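Local coordinates for protein nucleoporin NUP82 (Chaetomium thermophilum, PDB 5CWW) that probably serves as a structural component of the nuclear pore complex, this construct being the N-terminal beta-propeller part of a longer nucleoporin, at residues F373-P379 with P468-T472; Y393-K398 with P499-Y503; I219-A225 with V366-Q370. All blocks are in the same frame, centred on the assembly; numbering follows the deposited sequence.

Interaction 1. Residues F373-P379 with P468-T472; sequences FDFDLNP and PSLLT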
ATOM      1  N   PHE B 373      10.183  -7.266   5.033  1.00 48.90           N
ATOM      2  CA  PHE B 373      10.532  -8.568   4.485  1.00 49.65           C
ATOM      3  C   PHE B 373      11.962  -8.576   3.963  1.00 49.89           C
ATOM      4  O   PHE B 373      12.379  -7.655   3.259  1.00 50.76           O
ATOM      5  CB  PHE B 373       9.572  -8.957   3.359  1.00 47.22           C
ATOM      6  CG  PHE B 373       8.249  -9.473   3.840  1.00 45.71           C
ATOM      7  CD1 PHE B 373       7.277  -8.603   4.300  1.00 45.91           C
ATOM      8  CD2 PHE B 373       7.975 -10.830   3.825  1.00 46.42           C
ATOM      9  CE1 PHE B 373       6.058  -9.076   4.744  1.00 46.02           C
ATOM     10  CE2 PHE B 373       6.756 -11.310   4.263  1.00 46.53           C
ATOM     11  CZ  PHE B 373       5.797 -10.431   4.725  1.00 46.24           C
ATOM     12  N   ASP B 374      12.711  -9.618   4.309  0.50 55.82           N
ATOM     13  CA  ASP B 374      14.040  -9.814   3.751  0.50 50.60           C
ATOM     14  C   ASP B 374      13.922 -10.494   2.393  0.50 60.45           C
ATOM     15  O   ASP B 374      13.259 -11.523   2.264  0.50 55.99           O
ATOM     16  CB  ASP B 374      14.911 -10.650   4.691  0.50 60.63           C
ATOM     17  CG  ASP B 374      16.327 -10.816   4.177  0.50 59.08           C
ATOM     18  OD1 ASP B 374      17.102  -9.841   4.247  0.50 60.97           O
ATOM     19  OD2 ASP B 374      16.665 -11.921   3.705  0.50 61.80           O
ATOM     20  N   PHE B 375      14.554  -9.909   1.381  1.00 56.36           N
ATOM     21  CA  PHE B 375      14.548 -10.478   0.039  1.00 57.87           C
ATOM     22  C   PHE B 375      15.687 -11.479  -0.102  1.00 56.26           C
ATOM     23  O   PHE B 375      16.844 -11.099  -0.267  1.00 54.92           O
ATOM     24  CB  PHE B 375      14.669  -9.379  -1.019  1.00 61.73           C
ATOM     25  CG  PHE B 375      13.580  -8.344  -0.948  1.00 64.46           C
ATOM     26  CD1 PHE B 375      12.299  -8.688  -0.552  1.00 64.00           C
ATOM     27  CD2 PHE B 375      13.844  -7.021  -1.267  1.00 65.37           C
ATOM     28  CE1 PHE B 375      11.298  -7.733  -0.480  1.00 62.99           C
ATOM     29  CE2 PHE B 375      12.849  -6.062  -1.199  1.00 64.94           C
ATOM     30  CZ  PHE B 375      11.575  -6.419  -0.805  1.00 64.34           C
ATOM     31  N   ASP B 376      15.357 -12.762  -0.029  1.00 53.13           N
ATOM     32  CA  ASP B 376      16.356 -13.810  -0.202  1.00 53.86           C
ATOM     33  C   ASP B 376      16.819 -13.838  -1.659  1.00 54.16           C
ATOM     34  O   ASP B 376      16.013 -13.664  -2.574  1.00 53.72           O
ATOM     35  CB  ASP B 376      15.782 -15.167   0.218  1.00 56.13           C
ATOM     36  CG  ASP B 376      16.837 -16.252   0.295  1.00 59.71           C
ATOM     37  OD1 ASP B 376      18.040 -15.927   0.376  1.00 61.83           O
ATOM     38  OD2 ASP B 376      16.458 -17.443   0.275  1.00 60.58           O
ATOM     39  N   LEU B 377      18.120 -14.039  -1.862  1.00 55.98           N
ATOM     40  CA  LEU B 377      18.738 -13.992  -3.189  1.00 57.89           C
ATOM     41  C   LEU B 377      18.500 -12.653  -3.888  1.00 58.00           C
ATOM     42  O   LEU B 377      18.413 -12.592  -5.116  1.00 57.98           O
ATOM     43  CB  LEU B 377      18.220 -15.129  -4.072  1.00 58.02           C
ATOM     44  CG  LEU B 377      18.373 -16.554  -3.541  1.00 57.38           C
ATOM     45  CD1 LEU B 377      17.940 -17.539  -4.612  1.00 58.96           C
ATOM     46  CD2 LEU B 377      19.803 -16.837  -3.101  1.00 64.33           C
ATOM     47  N   ASN B 378      18.398 -11.584  -3.106  1.00 61.65           N
ATOM     48  CA  ASN B 378      18.268 -10.246  -3.666  1.00 64.53           C
ATOM     49  C   ASN B 378      19.519  -9.873  -4.460  1.00 65.14           C
ATOM     50  O   ASN B 378      20.628 -10.232  -4.066  1.00 66.79           O
ATOM     51  CB  ASN B 378      18.025  -9.227  -2.552  1.00 65.88           C
ATOM     52  CG  ASN B 378      17.661  -7.857  -3.082  1.00 67.45           C
ATOM     53  OD1 ASN B 378      16.550  -7.645  -3.567  1.00 67.77           O
ATOM     54  ND2 ASN B 378      18.591  -6.912  -2.978  1.00 69.14           N
ATOM     55  N   PRO B 379      19.351  -9.164  -5.589  1.00 62.04           N
ATOM     56  CA  PRO B 379      20.534  -8.675  -6.306  1.00 64.99           C
ATOM     57  C   PRO B 379      21.407  -7.793  -5.423  1.00 69.40           C
ATOM     58  O   PRO B 379      20.884  -6.977  -4.664  1.00 64.66           O
ATOM     59  CB  PRO B 379      19.940  -7.871  -7.466  1.00 62.74           C
ATOM     60  CG  PRO B 379      18.574  -8.420  -7.655  1.00 60.93           C
ATOM     61  CD  PRO B 379      18.102  -8.826  -6.293  1.00 60.03           C
ATOM     62  N   PRO B 468      10.618 -11.824   8.474  1.00 65.20           N
ATOM     63  CA  PRO B 468       9.902 -12.528   7.403  1.00 59.02           C
ATOM     64  C   PRO B 468      10.662 -12.465   6.082  1.00 54.92           C
ATOM     65  O   PRO B 468      11.442 -11.534   5.875  1.00 55.52           O
ATOM     66  CB  PRO B 468       8.571 -11.778   7.312  1.00 60.53           C
ATOM     67  CG  PRO B 468       8.833 -10.443   7.920  1.00 62.66           C
ATOM     68  CD  PRO B 468       9.860 -10.665   8.978  1.00 66.40           C
ATOM     69  N   SER B 469      10.424 -13.429   5.197  1.00 56.57           N
ATOM     70  CA  SER B 469      11.226 -13.559   3.987  1.00 55.19           C
ATOM     71  C   SER B 469      10.395 -13.773   2.728  1.00 51.66           C
ATOM     72  O   SER B 469       9.349 -14.424   2.756  1.00 52.95           O
ATOM     73  CB  SER B 469      12.214 -14.718   4.142  1.00 56.54           C
ATOM     74  OG  SER B 469      12.977 -14.901   2.962  1.00 55.84           O
ATOM     75  N   LEU B 470      10.877 -13.194   1.632  1.00 49.24           N
ATOM     76  CA  LEU B 470      10.383 -13.492   0.295  1.00 47.65           C
ATOM     77  C   LEU B 470      11.547 -14.006  -0.543  1.00 47.80           C
ATOM     78  O   LEU B 470      12.696 -13.629  -0.309  1.00 49.89           O
ATOM     79  CB  LEU B 470       9.767 -12.255  -0.356  1.00 48.36           C
ATOM     80  CG  LEU B 470       8.515 -11.675   0.306  1.00 50.01           C
ATOM     81  CD1 LEU B 470       8.185 -10.313  -0.290  1.00 49.86           C
ATOM     82  CD2 LEU B 470       7.339 -12.626   0.153  1.00 51.00           C
ATOM     83  N   LEU B 471      11.244 -14.856  -1.519  1.00 46.17           N
ATOM     84  CA  LEU B 471      12.260 -15.389  -2.425  1.00 46.95           C
ATOM     85  C   LEU B 471      12.283 -14.594  -3.722  1.00 46.19           C
ATOM     86  O   LEU B 471      11.327 -14.626  -4.494  1.00 45.01           O
ATOM     87  CB  LEU B 471      11.999 -16.870  -2.720  1.00 48.95           C
ATOM     88  CG  LEU B 471      12.882 -17.523  -3.795  1.00 51.70           C
ATOM     89  CD1 LEU B 471      14.356 -17.427  -3.435  1.00 53.79           C
ATOM     90  CD2 LEU B 471      12.479 -18.975  -4.007  1.00 52.71           C
ATOM     91  N   THR B 472      13.381 -13.883  -3.960  1.00 48.99           N
ATOM     92  CA  THR B 472      13.550 -13.161  -5.211  1.00 52.08           C
ATOM     93  C   THR B 472      13.755 -14.165  -6.337  1.00 53.60           C
ATOM     94  O   THR B 472      14.778 -14.846  -6.391  1.00 56.45           O
ATOM     95  CB  THR B 472      14.746 -12.191  -5.162  1.00 53.75           C
ATOM     96  OG1 THR B 472      14.664 -11.379  -3.984  1.00 54.56           O
ATOM     97  CG2 THR B 472      14.761 -11.294  -6.390  1.00 53.45           C
TER
HETATM   98  O   HOH W   1      17.393 -13.364  -7.509  1.00 50.25           O
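Residues 374-376 pair with 469-472 as parallel strands, in register from Asp374 with Ser469 to Asp376 with Leu471, at one margin of a mixed five-stranded sheet in the propeller. The ladder starts where Asp374 N donates to Pro468 O (2.8 Å) and passes on through Leu470 N to Asp374 O (3.0 Å). Leu470 then uses its own carbonyl, Asp376 N donating to Leu470 O (2.8 Å). The last carbonyl is gripped twice: Thr472 N donates to Asp376 O, while Thr472 OG1 reaches the same Asp376 O from above the carbonyl plane (3.0 Å). A chi1 of -50° puts this hydroxyl beside the backbone N of Thr472, which is why both donors converge on one oxygen.

Around this frame the side chains close in. Pro468 CB sits over one face of the Phe373 ring, 3.6 Å from Phe373 CE2, and Leu470 CG packs against the same ring at Phe373 CD2. Outside the two segments, Asp376 OD2 has its partner in a basic side chain on the chain of another protein. Beyond the strand, a type II turn from Phe375 to Asn378 brings Leu377 CD1 to 3.8 Å from Leu471 CD1, and a water spans Leu377 O and Thr472 O. The pattern is that of a propeller blade whose antiparallel sheet gains a short parallel strand at its edge.

Interaction 2. Residues Y393-K398 with P499-Y503; sequences YVIGEK and PYSFY
Tyr393 and Ile395, both turned from strand 393-395 toward residues 499-503, carry this buried contact between two sheets, which combines one direct hydrogen bond, aromatic and aliphatic packing, and a water link. The direct bond runs from Tyr393 OH to Pro499 O (3.0 Å); the phenol comes in the carbonyl plane, on a lone pair. With CG opposite the backbone N (chi1 173°), the Tyr393 ring points across to 499-503 and its hydroxyl meets that carbonyl.

Among the aromatic groups, Tyr393 and Phe502 meet obliquely, their planes at 44° and Tyr393 CE2 3.7 Å from Phe502 CD1. Phe502 holds its CG between its own backbone N and carbonyl carbon, the crowded position, with Tyr393 CD2 over one face of its ring.

Aliphatic contacts centre on Ile395. Its two branches part: CG2 lies over a face of the Tyr500 ring in a CH-pi contact, 4.0 Å from the centroid, whereas Ile395 CD1 presses close to Pro499 O at 3.2 Å. Farther along, Lys398 CG rests 3.5 Å from Tyr500 OH; that lysine is poorly ordered, though its NZ bonds to Asp263 O.

Solvent supplies the third kind of link, a water within bonding distance of Tyr500 OH (2.9 Å) and Gly396 O (2.8 Å), though it has more acceptors in reach than protons. Leu423 N is a further partner of the same phenol oxygen.

Strand 427-432, the neighbour of 389-395 in its sheet, backs the junction: Tyr500 packs on Ile427 and Phe502 on Cys429, while Tyr393 touches Glu494 of strand 491-494, which flanks 501-506.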
ATOM      1  N   TYR B 393       2.493  -4.824  -6.691  1.00 46.36           N
ATOM      2  CA  TYR B 393       1.402  -5.568  -7.306  1.00 45.10           C
ATOM      3  C   TYR B 393       1.497  -7.029  -6.904  1.00 43.99           C
ATOM      4  O   TYR B 393       2.497  -7.691  -7.177  1.00 45.36           O
ATOM      5  CB  TYR B 393       1.440  -5.425  -8.827  1.00 46.16           C
ATOM      6  CG  TYR B 393       0.444  -6.300  -9.550  1.00 48.08           C
ATOM      7  CD1 TYR B 393      -0.913  -6.011  -9.519  1.00 49.06           C
ATOM      8  CD2 TYR B 393       0.862  -7.410 -10.271  1.00 49.70           C
ATOM      9  CE1 TYR B 393      -1.827  -6.809 -10.181  1.00 50.43           C
ATOM     10  CE2 TYR B 393      -0.044  -8.211 -10.937  1.00 52.10           C
ATOM     11  CZ  TYR B 393      -1.387  -7.906 -10.889  1.00 52.85           C
ATOM     12  OH  TYR B 393      -2.288  -8.704 -11.552  1.00 54.11           O
ATOM     13  N   VAL B 394       0.458  -7.520  -6.237  1.00 39.23           N
ATOM     14  CA  VAL B 394       0.481  -8.856  -5.662  1.00 40.25           C
ATOM     15  C   VAL B 394      -0.563  -9.762  -6.297  1.00 41.88           C
ATOM     16  O   VAL B 394      -1.749  -9.445  -6.321  1.00 40.13           O
ATOM     17  CB  VAL B 394       0.244  -8.813  -4.144  1.00 39.42           C
ATOM     18  CG1 VAL B 394       0.341 -10.216  -3.543  1.00 40.45           C
ATOM     19  CG2 VAL B 394       1.254  -7.887  -3.485  1.00 39.83           C
ATOM     20  N   ILE B 395      -0.100 -10.894  -6.812  1.00 44.79           N
ATOM     21  CA  ILE B 395      -0.982 -11.925  -7.331  1.00 47.41           C
ATOM     22  C   ILE B 395      -1.164 -12.970  -6.242  1.00 46.48           C
ATOM     23  O   ILE B 395      -0.234 -13.712  -5.920  1.00 48.19           O
ATOM     24  CB  ILE B 395      -0.417 -12.566  -8.607  1.00 47.71           C
ATOM     25  CG1 ILE B 395      -0.079 -11.485  -9.634  1.00 47.57           C
ATOM     26  CG2 ILE B 395      -1.420 -13.554  -9.191  1.00 47.97           C
ATOM     27  CD1 ILE B 395       0.791 -11.962 -10.764  1.00 48.98           C
ATOM     28  N   GLY B 396      -2.359 -13.018  -5.666  1.00 43.04           N
ATOM     29  CA  GLY B 396      -2.621 -13.908  -4.554  1.00 41.97           C
ATOM     30  C   GLY B 396      -2.570 -15.368  -4.957  1.00 44.08           C
ATOM     31  O   GLY B 396      -2.871 -15.719  -6.098  1.00 43.83           O
ATOM     32  N   GLU B 397      -2.174 -16.216  -4.014  1.00 48.57           N
ATOM     33  CA  GLU B 397      -2.252 -17.657  -4.196  1.00 54.83           C
ATOM     34  C   GLU B 397      -3.671 -18.032  -4.589  1.00 61.04           C
ATOM     35  O   GLU B 397      -4.626 -17.394  -4.147  1.00 56.91           O
ATOM     36  CB  GLU B 397      -1.847 -18.390  -2.919  1.00 55.74           C
ATOM     37  CG  GLU B 397      -2.647 -17.958  -1.691  1.00 57.47           C
ATOM     38  CD  GLU B 397      -2.566 -18.950  -0.551  1.00 61.61           C
ATOM     39  OE1 GLU B 397      -2.702 -20.165  -0.803  1.00 63.88           O
ATOM     40  OE2 GLU B 397      -2.376 -18.511   0.599  1.00 61.18           O
ATOM     41  N   LYS B 398      -3.809 -19.062  -5.415  1.00 73.65           N
ATOM     42  CA  LYS B 398      -5.126 -19.538  -5.814  1.00 87.10           C
ATOM     43  C   LYS B 398      -5.428 -20.852  -5.104  1.00 94.42           C
ATOM     44  O   LYS B 398      -4.512 -21.628  -4.832  1.00 97.80           O
ATOM     45  CB  LYS B 398      -5.199 -19.711  -7.331  1.00 92.40           C
ATOM     46  CG  LYS B 398      -4.880 -18.438  -8.107  1.00 95.57           C
ATOM     47  CD  LYS B 398      -5.427 -18.480  -9.530  1.00 99.72           C
ATOM     48  CE  LYS B 398      -6.940 -18.284  -9.570  1.00101.90           C
ATOM     49  NZ  LYS B 398      -7.360 -16.964  -9.016  1.00101.60           N
ATOM     50  N   PRO B 499      -4.575 -12.813 -14.272  1.00 66.97           N
ATOM     51  CA  PRO B 499      -3.877 -12.125 -13.180  1.00 66.54           C
ATOM     52  C   PRO B 499      -2.359 -12.211 -13.321  1.00 58.94           C
ATOM     53  O   PRO B 499      -1.639 -11.380 -12.762  1.00 59.86           O
ATOM     54  CB  PRO B 499      -4.338 -12.875 -11.923  1.00 70.28           C
ATOM     55  CG  PRO B 499      -5.460 -13.764 -12.356  1.00 72.51           C
ATOM     56  CD  PRO B 499      -5.254 -14.033 -13.804  1.00 72.70           C
ATOM     57  N   TYR B 500      -1.887 -13.210 -14.064  1.00 53.66           N
ATOM     58  CA  TYR B 500      -0.458 -13.481 -14.164  1.00 47.58           C
ATOM     59  C   TYR B 500       0.188 -12.692 -15.293  1.00 48.62           C
ATOM     60  O   TYR B 500       1.371 -12.859 -15.579  1.00 48.84           O
ATOM     61  CB  TYR B 500      -0.225 -14.982 -14.342  1.00 48.08           C
ATOM     62  CG  TYR B 500      -0.640 -15.756 -13.114  1.00 49.93           C
ATOM     63  CD1 TYR B 500       0.162 -15.774 -11.981  1.00 49.82           C
ATOM     64  CD2 TYR B 500      -1.846 -16.436 -13.074  1.00 52.55           C
ATOM     65  CE1 TYR B 500      -0.220 -16.464 -10.845  1.00 51.19           C
ATOM     66  CE2 TYR B 500      -2.238 -17.130 -11.944  1.00 52.99           C
ATOM     67  CZ  TYR B 500      -1.421 -17.139 -10.832  1.00 52.42           C
ATOM     68  OH  TYR B 500      -1.807 -17.826  -9.704  1.00 53.19           O
ATOM     69  N   SER B 501      -0.598 -11.829 -15.927  1.00 50.04           N
ATOM     70  CA  SER B 501      -0.061 -10.816 -16.825  1.00 52.28           C
ATOM     71  C   SER B 501      -0.384  -9.442 -16.258  1.00 50.65           C
ATOM     72  O   SER B 501      -1.377  -9.275 -15.554  1.00 49.95           O
ATOM     73  CB  SER B 501      -0.640 -10.972 -18.233  1.00 56.77           C
ATOM     74  OG  SER B 501      -0.193 -12.175 -18.836  1.00 59.72           O
ATOM     75  N   PHE B 502       0.458  -8.461 -16.557  1.00 47.90           N
ATOM     76  CA  PHE B 502       0.243  -7.103 -16.068  1.00 49.99           C
ATOM     77  C   PHE B 502       1.101  -6.117 -16.851  1.00 52.44           C
ATOM     78  O   PHE B 502       1.957  -6.522 -17.645  1.00 54.67           O
ATOM     79  CB  PHE B 502       0.550  -7.006 -14.568  1.00 49.89           C
ATOM     80  CG  PHE B 502       1.886  -7.572 -14.178  1.00 50.46           C
ATOM     81  CD1 PHE B 502       2.035  -8.927 -13.929  1.00 50.23           C
ATOM     82  CD2 PHE B 502       2.991  -6.746 -14.047  1.00 51.71           C
ATOM     83  CE1 PHE B 502       3.263  -9.449 -13.566  1.00 50.67           C
ATOM     84  CE2 PHE B 502       4.219  -7.260 -13.683  1.00 52.21           C
ATOM     85  CZ  PHE B 502       4.356  -8.615 -13.444  1.00 51.50           C
ATOM     86  N   TYR B 503       0.861  -4.828 -16.630  1.00 51.44           N
ATOM     87  CA  TYR B 503       1.539  -3.779 -17.381  1.00 50.89           C
ATOM     88  C   TYR B 503       2.339  -2.839 -16.489  1.00 51.24           C
ATOM     89  O   TYR B 503       2.040  -2.680 -15.309  1.00 47.83           O
ATOM     90  CB  TYR B 503       0.523  -2.977 -18.189  1.00 52.29           C
ATOM     91  CG  TYR B 503      -0.307  -3.844 -19.091  1.00 54.10           C
ATOM     92  CD1 TYR B 503       0.147  -4.188 -20.354  1.00 55.44           C
ATOM     93  CD2 TYR B 503      -1.544  -4.325 -18.683  1.00 54.52           C
ATOM     94  CE1 TYR B 503      -0.601  -4.989 -21.183  1.00 58.75           C
ATOM     95  CE2 TYR B 503      -2.305  -5.129 -19.512  1.00 57.46           C
ATOM     96  CZ  TYR B 503      -1.826  -5.456 -20.763  1.00 59.60           C
ATOM     97  OH  TYR B 503      -2.569  -6.255 -21.601  1.00 62.64           O
TER
HETATM   98  O   HOH W   2      -0.499 -16.637  -7.367  1.00 56.59           O

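Interaction 3. Residues I219-A225 with V366-Q370; sequences IDLKKLA and VPKLQ
Leu224 and Leu369 touch through carbon, yet their backbones are also tied by water: it donates to Leu224 O (2.8 Å) and accepts from Leu369 N (3.0 Å). No direct polar bond joins the two segments, and the remainder of the contact is apolar. Leu224 and Leu369 carry most of it. With CG anti to the backbone nitrogen (chi1 180°), Leu224 sends CD2 to 3.8 Å from Leu369 CB and to 3.4 Å from Pro367 O, and slides past Val366 running the other way. Val366 CG1 also meets Ile219 CG2 tip to tip, at 3.9 Å.

Strand 217-220 and the short, weakly bonded strand at about 369-370 are outermost in two different four-stranded antiparallel sheets, so the contact joins separate sheets of the beta-propeller, with Leu284 of strand 281-284 packing on Leu221, Leu224 and Leu369. An alanine in place of Leu224 would probably leave a gap between Val366 and the CB of Leu369, setting the 366-370 segment looser against the helix.

Leu369 CD2 finds its own support on Ala225 CB. The helix carrying these residues starts at Asp220, its N-cap, whose OD1 accepts from Lys222 N above the carboxylate plane and from Lys222 NZ (2.8 Å) on its syn side, tilted to the opposite side of the plane. Lys223 NZ forms a second salt bridge, to Asp220 OD2 (2.7 Å), and both lysine ammonium groups have a further partner: Asp196 O for Lys222, Gly235 O for Lys223.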
ATOM      1  N   ILE B 219      -5.442   2.767  11.558  1.00 44.79           N
ATOM      2  CA  ILE B 219      -4.230   2.156  12.090  1.00 45.22           C
ATOM      3  C   ILE B 219      -3.002   2.977  11.727  1.00 44.11           C
ATOM      4  O   ILE B 219      -2.721   3.195  10.549  1.00 42.53           O
ATOM      5  CB  ILE B 219      -4.035   0.719  11.554  1.00 47.04           C
ATOM      6  CG1 ILE B 219      -5.283  -0.129  11.815  1.00 50.48           C
ATOM      7  CG2 ILE B 219      -2.807   0.071  12.196  1.00 47.04           C
ATOM      8  CD1 ILE B 219      -5.303  -1.435  11.047  1.00 51.24           C
ATOM      9  N   ASP B 220      -2.265   3.414  12.741  1.00 45.79           N
ATOM     10  CA  ASP B 220      -0.973   4.051  12.528  1.00 46.33           C
ATOM     11  C   ASP B 220       0.110   2.977  12.536  1.00 45.76           C
ATOM     12  O   ASP B 220       0.506   2.490  13.596  1.00 46.17           O
ATOM     13  CB  ASP B 220      -0.704   5.101  13.607  1.00 47.85           C
ATOM     14  CG  ASP B 220       0.503   5.970  13.295  1.00 49.28           C
ATOM     15  OD1 ASP B 220       1.311   5.599  12.414  1.00 47.54           O
ATOM     16  OD2 ASP B 220       0.648   7.029  13.943  1.00 52.46           O
ATOM     17  N   LEU B 221       0.581   2.610  11.349  1.00 43.33           N
ATOM     18  CA  LEU B 221       1.593   1.565  11.210  1.00 44.30           C
ATOM     19  C   LEU B 221       2.885   1.895  11.959  1.00 44.72           C
ATOM     20  O   LEU B 221       3.614   0.992  12.369  1.00 45.36           O
ATOM     21  CB  LEU B 221       1.899   1.319   9.731  1.00 43.87           C
ATOM     22  CG  LEU B 221       0.700   0.917   8.866  1.00 43.72           C
ATOM     23  CD1 LEU B 221       1.135   0.649   7.433  1.00 42.77           C
ATOM     24  CD2 LEU B 221      -0.018  -0.291   9.435  1.00 45.11           C
ATOM     25  N   LYS B 222       3.163   3.182  12.139  1.00 46.21           N
ATOM     26  CA  LYS B 222       4.380   3.609  12.822  1.00 47.09           C
ATOM     27  C   LYS B 222       4.320   3.270  14.312  1.00 49.79           C
ATOM     28  O   LYS B 222       5.342   2.966  14.925  1.00 52.04           O
ATOM     29  CB  LYS B 222       4.608   5.106  12.620  1.00 46.74           C
ATOM     30  CG  LYS B 222       4.705   5.515  11.154  1.00 44.61           C
ATOM     31  CD  LYS B 222       5.094   6.978  10.994  1.00 44.48           C
ATOM     32  CE  LYS B 222       4.102   7.913  11.684  1.00 44.40           C
ATOM     33  NZ  LYS B 222       2.704   7.686  11.212  1.00 43.61           N
ATOM     34  N   LYS B 223       3.123   3.327  14.890  0.50 48.37           N
ATOM     35  CA  LYS B 223       2.924   2.900  16.269  0.50 53.82           C
ATOM     36  C   LYS B 223       2.963   1.378  16.342  0.50 46.30           C
ATOM     37  O   LYS B 223       3.630   0.800  17.199  0.50 50.19           O
ATOM     38  CB  LYS B 223       1.591   3.413  16.824  0.50 49.45           C
ATOM     39  CG  LYS B 223       1.424   4.928  16.813  0.50 53.67           C
ATOM     40  CD  LYS B 223       0.170   5.339  17.581  0.50 53.79           C
ATOM     41  CE  LYS B 223      -0.064   6.846  17.551  0.50 55.57           C
ATOM     42  NZ  LYS B 223      -0.692   7.307  16.277  0.50 54.50           N
ATOM     43  N   LEU B 224       2.243   0.741  15.424  1.00 47.15           N
ATOM     44  CA  LEU B 224       2.131  -0.711  15.385  1.00 44.84           C
ATOM     45  C   LEU B 224       3.479  -1.408  15.204  1.00 44.96           C
ATOM     46  O   LEU B 224       3.726  -2.454  15.807  1.00 45.85           O
ATOM     47  CB  LEU B 224       1.185  -1.120  14.253  1.00 43.40           C
ATOM     48  CG  LEU B 224       0.940  -2.613  14.041  1.00 43.39           C
ATOM     49  CD1 LEU B 224       0.317  -3.244  15.271  1.00 42.26           C
ATOM     50  CD2 LEU B 224       0.053  -2.815  12.827  1.00 42.98           C
ATOM     51  N   ALA B 225       4.350  -0.819  14.392  1.00 43.64           N
ATOM     52  CA  ALA B 225       5.641  -1.431  14.077  1.00 43.63           C
ATOM     53  C   ALA B 225       6.492  -1.625  15.327  1.00 46.27           C
ATOM     54  O   ALA B 225       7.259  -2.583  15.421  1.00 45.90           O
ATOM     55  CB  ALA B 225       6.393  -0.583  13.058  1.00 44.35           C
ATOM     56  N   VAL B 366      -6.495  -5.289  15.272  1.00 48.84           N
ATOM     57  CA  VAL B 366      -5.330  -4.877  14.501  1.00 46.85           C
ATOM     58  C   VAL B 366      -4.320  -6.020  14.424  1.00 47.73           C
ATOM     59  O   VAL B 366      -3.779  -6.438  15.445  1.00 48.16           O
ATOM     60  CB  VAL B 366      -4.666  -3.632  15.117  1.00 47.86           C
ATOM     61  CG1 VAL B 366      -3.496  -3.158  14.263  1.00 46.89           C
ATOM     62  CG2 VAL B 366      -5.694  -2.518  15.278  1.00 50.44           C
ATOM     63  N   PRO B 367      -4.067  -6.542  13.213  1.00 47.71           N
ATOM     64  CA  PRO B 367      -3.061  -7.601  13.108  1.00 48.92           C
ATOM     65  C   PRO B 367      -1.645  -7.060  13.254  1.00 47.26           C
ATOM     66  O   PRO B 367      -1.428  -5.851  13.174  1.00 47.36           O
ATOM     67  CB  PRO B 367      -3.293  -8.169  11.707  1.00 48.97           C
ATOM     68  CG  PRO B 367      -3.871  -7.054  10.939  1.00 48.67           C
ATOM     69  CD  PRO B 367      -4.674  -6.231  11.907  1.00 49.00           C
ATOM     70  N   LYS B 368      -0.697  -7.956  13.489  1.00 45.58           N
ATOM     71  CA  LYS B 368       0.703  -7.580  13.576  1.00 46.42           C
ATOM     72  C   LYS B 368       1.195  -7.048  12.237  1.00 43.97           C
ATOM     73  O   LYS B 368       0.809  -7.550  11.179  1.00 44.94           O
ATOM     74  CB  LYS B 368       1.551  -8.780  14.004  1.00 49.33           C
ATOM     75  CG  LYS B 368       3.041  -8.490  14.091  1.00 51.83           C
ATOM     76  CD  LYS B 368       3.832  -9.731  14.462  1.00 56.28           C
ATOM     77  CE  LYS B 368       5.324  -9.462  14.391  1.00 60.77           C
ATOM     78  NZ  LYS B 368       6.118 -10.633  14.838  1.00 63.47           N
ATOM     79  N   LEU B 369       2.038  -6.024  12.281  1.00 41.45           N
ATOM     80  CA  LEU B 369       2.702  -5.555  11.073  1.00 40.21           C
ATOM     81  C   LEU B 369       3.869  -6.482  10.769  1.00 41.83           C
ATOM     82  O   LEU B 369       4.782  -6.625  11.581  1.00 42.33           O
ATOM     83  CB  LEU B 369       3.196  -4.117  11.227  1.00 41.03           C
ATOM     84  CG  LEU B 369       3.821  -3.524   9.959  1.00 42.50           C
ATOM     85  CD1 LEU B 369       2.787  -3.396   8.846  1.00 41.05           C
ATOM     86  CD2 LEU B 369       4.466  -2.181  10.249  1.00 42.98           C
ATOM     87  N   GLN B 370       3.821  -7.121   9.605  1.00 43.54           N
ATOM     88  CA  GLN B 370       4.858  -8.056   9.188  1.00 46.69           C
ATOM     89  C   GLN B 370       5.847  -7.382   8.246  1.00 45.21           C
ATOM     90  O   GLN B 370       5.458  -6.857   7.203  1.00 45.21           O
ATOM     91  CB  GLN B 370       4.235  -9.277   8.507  1.00 48.26           C
ATOM     92  CG  GLN B 370       3.275 -10.049   9.395  1.00 48.92           C
ATOM     93  CD  GLN B 370       2.736 -11.293   8.725  1.00 49.58           C
ATOM     94  OE1 GLN B 370       3.479 -12.035   8.084  1.00 50.88           O
ATOM     95  NE2 GLN B 370       1.434 -11.526   8.862  1.00 47.58           N
TER
HETATM   96  O   HOH W   3       3.292  -5.016  14.761  1.00 43.93           O

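In the fold
Interactions 1 and 2 share one five-stranded sheet: interaction 1 pairs outermost strand 374-376 with 469-476, and interaction 2 uses 389-395 at the other margin. Their centres lie 18 Å apart and their nearest atoms about 8 Å, without touching. Their segments alternate along the chain, so the returning stretch first completes the sheet and then meets it from the next one. Interaction 3 closes earlier in sequence, and strand 369-370 leads straight into strand 374-376. Interactions 1 and 3 also touch, Pro468 CG lying 4.3 Å from Gln370 C, although the centres are 21 Å apart. Interactions 2 and 3 stay 25 Å apart between centres. The chain of another protein reaches interactions 1 and 3, but not 2.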